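Local structure of serpin B3 (Homo sapiens, 4ZK3) at residues V41-I53 against G303-M317. The protein probably inhibits proteases as a member of the serpin family, and is linked to the psoriasis-associated Pso p27, which forms large aggregates. Sequence-based numbering, arbitrary orientation.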
# COMPACT_ATOMS: atom_id res chain seq x y z
N VAL A 41 -3.94 -14.94 5.74
CA VAL A 41 -4.99 -15.85 5.23
C VAL A 41 -4.38 -17.14 4.61
O VAL A 41 -4.79 -18.25 4.93
CB VAL A 41 -5.83 -15.17 4.16
CG1 VAL A 41 -6.85 -16.18 3.59
CG2 VAL A 41 -6.54 -13.91 4.68
N LEU A 42 -3.35 -16.99 3.78
CA LEU A 42 -2.68 -18.13 3.13
C LEU A 42 -2.19 -19.18 4.12
O LEU A 42 -2.40 -20.36 3.92
CB LEU A 42 -1.47 -17.62 2.34
CG LEU A 42 -0.65 -18.60 1.48
CD1 LEU A 42 -1.56 -19.51 0.68
CD2 LEU A 42 0.29 -17.84 0.57
N LEU A 43 -1.50 -18.74 5.16
CA LEU A 43 -1.08 -19.61 6.25
C LEU A 43 -2.19 -20.54 6.77
O LEU A 43 -1.90 -21.60 7.30
CB LEU A 43 -0.56 -18.73 7.39
CG LEU A 43 0.68 -19.05 8.19
CD1 LEU A 43 1.70 -19.90 7.46
CD2 LEU A 43 1.28 -17.73 8.71
N GLY A 44 -3.45 -20.17 6.67
CA GLY A 44 -4.50 -21.09 7.11
C GLY A 44 -5.26 -21.77 5.98
O GLY A 44 -6.21 -22.53 6.24
N ALA A 45 -4.88 -21.50 4.72
CA ALA A 45 -5.59 -22.03 3.55
C ALA A 45 -5.00 -23.40 3.14
O ALA A 45 -3.86 -23.72 3.49
CB ALA A 45 -5.48 -21.05 2.37
N LYS A 46 -5.78 -24.20 2.43
CA LYS A 46 -5.29 -25.47 1.90
C LYS A 46 -5.60 -25.61 0.43
O LYS A 46 -6.45 -24.91 -0.13
CB LYS A 46 -5.96 -26.67 2.58
CG LYS A 46 -5.84 -26.79 4.07
CD LYS A 46 -4.44 -27.12 4.49
CE LYS A 46 -4.42 -27.37 5.99
NZ LYS A 46 -3.03 -27.27 6.50
N ASP A 47 -4.92 -26.59 -0.16
CA ASP A 47 -5.26 -27.10 -1.50
C ASP A 47 -5.39 -25.96 -2.44
O ASP A 47 -4.49 -25.11 -2.56
CB ASP A 47 -6.57 -27.93 -1.49
CG ASP A 47 -6.45 -29.21 -0.66
OD1 ASP A 47 -5.32 -29.62 -0.31
OD2 ASP A 47 -7.52 -29.79 -0.34
N ASN A 48 -6.55 -25.90 -3.08
CA ASN A 48 -6.76 -24.95 -4.15
C ASN A 48 -6.92 -23.51 -3.64
O ASN A 48 -6.51 -22.56 -4.34
CB ASN A 48 -8.01 -25.34 -4.91
CG ASN A 48 -7.89 -25.06 -6.38
OD1 ASN A 48 -6.88 -25.40 -7.01
ND2 ASN A 48 -8.93 -24.43 -6.95
N THR A 49 -7.54 -23.38 -2.45
CA THR A 49 -7.79 -22.07 -1.82
C THR A 49 -6.39 -21.40 -1.71
O THR A 49 -6.17 -20.30 -2.21
CB THR A 49 -8.55 -22.18 -0.46
OG1 THR A 49 -9.91 -22.56 -0.67
CG2 THR A 49 -8.64 -20.85 0.23
N ALA A 50 -5.42 -22.14 -1.16
CA ALA A 50 -4.06 -21.65 -1.03
C ALA A 50 -3.40 -21.37 -2.36
O ALA A 50 -2.68 -20.35 -2.51
CB ALA A 50 -3.21 -22.60 -0.16
N GLN A 51 -3.61 -22.26 -3.34
CA GLN A 51 -2.91 -22.09 -4.60
C GLN A 51 -3.37 -20.81 -5.34
O GLN A 51 -2.57 -20.11 -5.91
CB GLN A 51 -3.03 -23.34 -5.49
CG GLN A 51 -1.94 -23.42 -6.56
CD GLN A 51 -0.52 -23.43 -5.96
OE1 GLN A 51 -0.29 -24.00 -4.88
NE2 GLN A 51 0.43 -22.77 -6.64
N GLN A 52 -4.64 -20.49 -5.31
CA GLN A 52 -5.13 -19.24 -5.90
C GLN A 52 -4.53 -17.96 -5.19
O GLN A 52 -4.25 -16.93 -5.82
CB GLN A 52 -6.66 -19.23 -5.77
CG GLN A 52 -7.31 -20.19 -6.75
CD GLN A 52 -8.80 -20.33 -6.59
OE1 GLN A 52 -9.44 -19.69 -5.75
NE2 GLN A 52 -9.37 -21.19 -7.42
N ILE A 53 -4.32 -18.05 -3.89
CA ILE A 53 -3.81 -16.89 -3.14
C ILE A 53 -2.39 -16.69 -3.52
O ILE A 53 -1.99 -15.58 -3.86
CB ILE A 53 -3.95 -17.06 -1.60
CG1 ILE A 53 -5.41 -16.98 -1.24
CG2 ILE A 53 -3.18 -15.97 -0.81
CD1 ILE A 53 -5.69 -17.52 0.13
N GLY A 303 -8.20 -13.93 -9.56
CA GLY A 303 -7.95 -15.38 -9.42
C GLY A 303 -8.34 -15.99 -8.10
O GLY A 303 -8.36 -17.23 -7.96
N MET A 304 -8.63 -15.14 -7.09
CA MET A 304 -8.97 -15.65 -5.76
C MET A 304 -10.48 -15.88 -5.67
O MET A 304 -11.25 -14.96 -5.30
CB MET A 304 -8.45 -14.73 -4.62
CG MET A 304 -7.02 -14.96 -4.19
SD MET A 304 -6.39 -13.60 -3.12
CE MET A 304 -7.52 -13.67 -1.75
N VAL A 305 -10.90 -17.11 -6.02
CA VAL A 305 -12.34 -17.47 -6.02
C VAL A 305 -12.80 -18.37 -4.89
O VAL A 305 -13.85 -18.08 -4.27
CB VAL A 305 -12.87 -18.06 -7.37
CG1 VAL A 305 -13.65 -16.99 -8.14
CG2 VAL A 305 -11.77 -18.60 -8.23
N ASP A 306 -12.08 -19.45 -4.63
CA ASP A 306 -12.55 -20.46 -3.63
C ASP A 306 -12.79 -19.81 -2.21
O ASP A 306 -13.70 -20.17 -1.45
CB ASP A 306 -11.50 -21.60 -3.47
CG ASP A 306 -11.43 -22.58 -4.71
OD1 ASP A 306 -11.90 -22.21 -5.81
OD2 ASP A 306 -10.83 -23.70 -4.54
N ILE A 307 -11.91 -18.85 -1.88
CA ILE A 307 -11.84 -18.19 -0.59
C ILE A 307 -13.11 -17.42 -0.32
O ILE A 307 -13.49 -17.22 0.85
CB ILE A 307 -10.59 -17.27 -0.55
CG1 ILE A 307 -10.33 -16.72 0.82
CG2 ILE A 307 -10.74 -16.08 -1.48
CD1 ILE A 307 -9.72 -17.70 1.76
N PHE A 308 -13.78 -16.97 -1.37
CA PHE A 308 -15.05 -16.20 -1.16
C PHE A 308 -16.35 -17.04 -1.31
O PHE A 308 -17.44 -16.50 -1.18
CB PHE A 308 -15.11 -14.95 -2.05
CG PHE A 308 -13.93 -14.00 -1.85
CD1 PHE A 308 -13.73 -13.34 -0.64
CD2 PHE A 308 -13.04 -13.76 -2.89
CE1 PHE A 308 -12.66 -12.48 -0.47
CE2 PHE A 308 -11.97 -12.88 -2.72
CZ PHE A 308 -11.79 -12.25 -1.51
N ASN A 309 -16.23 -18.35 -1.53
CA ASN A 309 -17.42 -19.17 -1.69
C ASN A 309 -17.30 -20.49 -0.98
O ASN A 309 -16.31 -20.74 -0.24
CB ASN A 309 -17.75 -19.38 -3.19
CG ASN A 309 -16.76 -20.28 -3.92
OD1 ASN A 309 -16.13 -21.17 -3.34
ND2 ASN A 309 -16.62 -20.03 -5.21
N GLY A 310 -18.29 -21.34 -1.26
CA GLY A 310 -18.48 -22.58 -0.59
C GLY A 310 -17.34 -23.55 -0.75
O GLY A 310 -17.24 -24.45 0.08
N ASP A 311 -16.50 -23.38 -1.78
CA ASP A 311 -15.34 -24.25 -1.99
C ASP A 311 -14.19 -23.93 -1.03
O ASP A 311 -13.22 -24.67 -0.98
CB ASP A 311 -14.74 -24.09 -3.40
CG ASP A 311 -15.69 -24.54 -4.52
OD1 ASP A 311 -16.64 -25.32 -4.23
OD2 ASP A 311 -15.47 -24.09 -5.68
N ALA A 312 -14.27 -22.82 -0.31
CA ALA A 312 -13.17 -22.33 0.54
C ALA A 312 -12.58 -23.43 1.38
O ALA A 312 -13.33 -24.18 2.02
CB ALA A 312 -13.70 -21.22 1.47
N ASP A 313 -11.27 -23.57 1.40
CA ASP A 313 -10.65 -24.43 2.38
C ASP A 313 -9.64 -23.60 3.23
O ASP A 313 -8.52 -23.36 2.79
CB ASP A 313 -9.98 -25.64 1.73
CG ASP A 313 -9.46 -26.65 2.76
OD1 ASP A 313 -9.46 -26.37 4.00
OD2 ASP A 313 -9.01 -27.74 2.36
N LEU A 314 -10.09 -23.26 4.45
CA LEU A 314 -9.35 -22.50 5.45
C LEU A 314 -9.28 -23.36 6.67
O LEU A 314 -9.25 -22.88 7.81
CB LEU A 314 -10.14 -21.22 5.76
CG LEU A 314 -10.05 -20.11 4.71
CD1 LEU A 314 -10.84 -18.85 5.10
CD2 LEU A 314 -8.58 -19.77 4.46
N SER A 315 -9.23 -24.67 6.43
CA SER A 315 -9.24 -25.65 7.51
C SER A 315 -7.94 -25.59 8.29
O SER A 315 -7.83 -26.17 9.40
CB SER A 315 -9.45 -27.06 6.93
OG SER A 315 -8.38 -27.45 6.09
N GLY A 316 -6.93 -24.92 7.72
CA GLY A 316 -5.69 -24.66 8.48
C GLY A 316 -5.85 -23.64 9.63
O GLY A 316 -4.96 -23.48 10.50
N MET A 317 -6.97 -22.95 9.63
CA MET A 317 -7.27 -21.97 10.71
C MET A 317 -7.91 -22.66 11.90
O MET A 317 -7.66 -22.26 13.05
CB MET A 317 -8.21 -20.90 10.22
CG MET A 317 -7.54 -19.92 9.27
SD MET A 317 -8.63 -18.57 8.81
CE MET A 317 -7.65 -17.58 7.71
O HOH W 1 -8.88 -18.87 -3.08
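Thr49 and Gln52, one turn apart on helix 47-57, reach across to 303-317 and accept hydrogen bonds from its backbone N-H groups. Asp313 N donates to Thr49 OG1 at 2.7 Å, with a nearly straight N-H...O angle of 164°. With OG1 turned beside the backbone N of Thr49 (chi1 -72°), the methyl CG2 is left to meet Ile307 CD1 at 3.7 Å. Gln52 extends beyond CG, and its OE1 accepts twice where the 3-10 turn 306-308 begins: Asp306 N lies 2.9 Å from OE1, in the carbonyl plane on a lone pair, while Val305 N comes from above the plane. A water donating to OE1 and to Thr49 O joins the same cluster, and a weak bond from NE2 to Asp306 OD1 helps fix the amide's rotation. Within the serpin fold, this contact ties the turn between helices 31-42 and 47-57 to the connection running from helix 296-302 toward strand 325-336. On the tight side the apolar side chains close up: Ile307 CD1 also meets Val41 CG1 at 3.7 Å, Leu314 CD2 lies against Ala45, and Leu325 backs both Ile307 and Leu314. Glycines let the main chains close to 4.0 Å between the CA atoms of Gly44 and Gly316. The solvent side is looser. There Asn48 ND2 meets Asp306 OD2 from above the carboxylate plane, and Lys46 lays CB and CG against the Asp313 carboxylate while its NZ stays 7.0 Å from Asp313 OD1. That oxygen instead accepts from Ser315 N, making an Asx turn, and also from Ser315 OG.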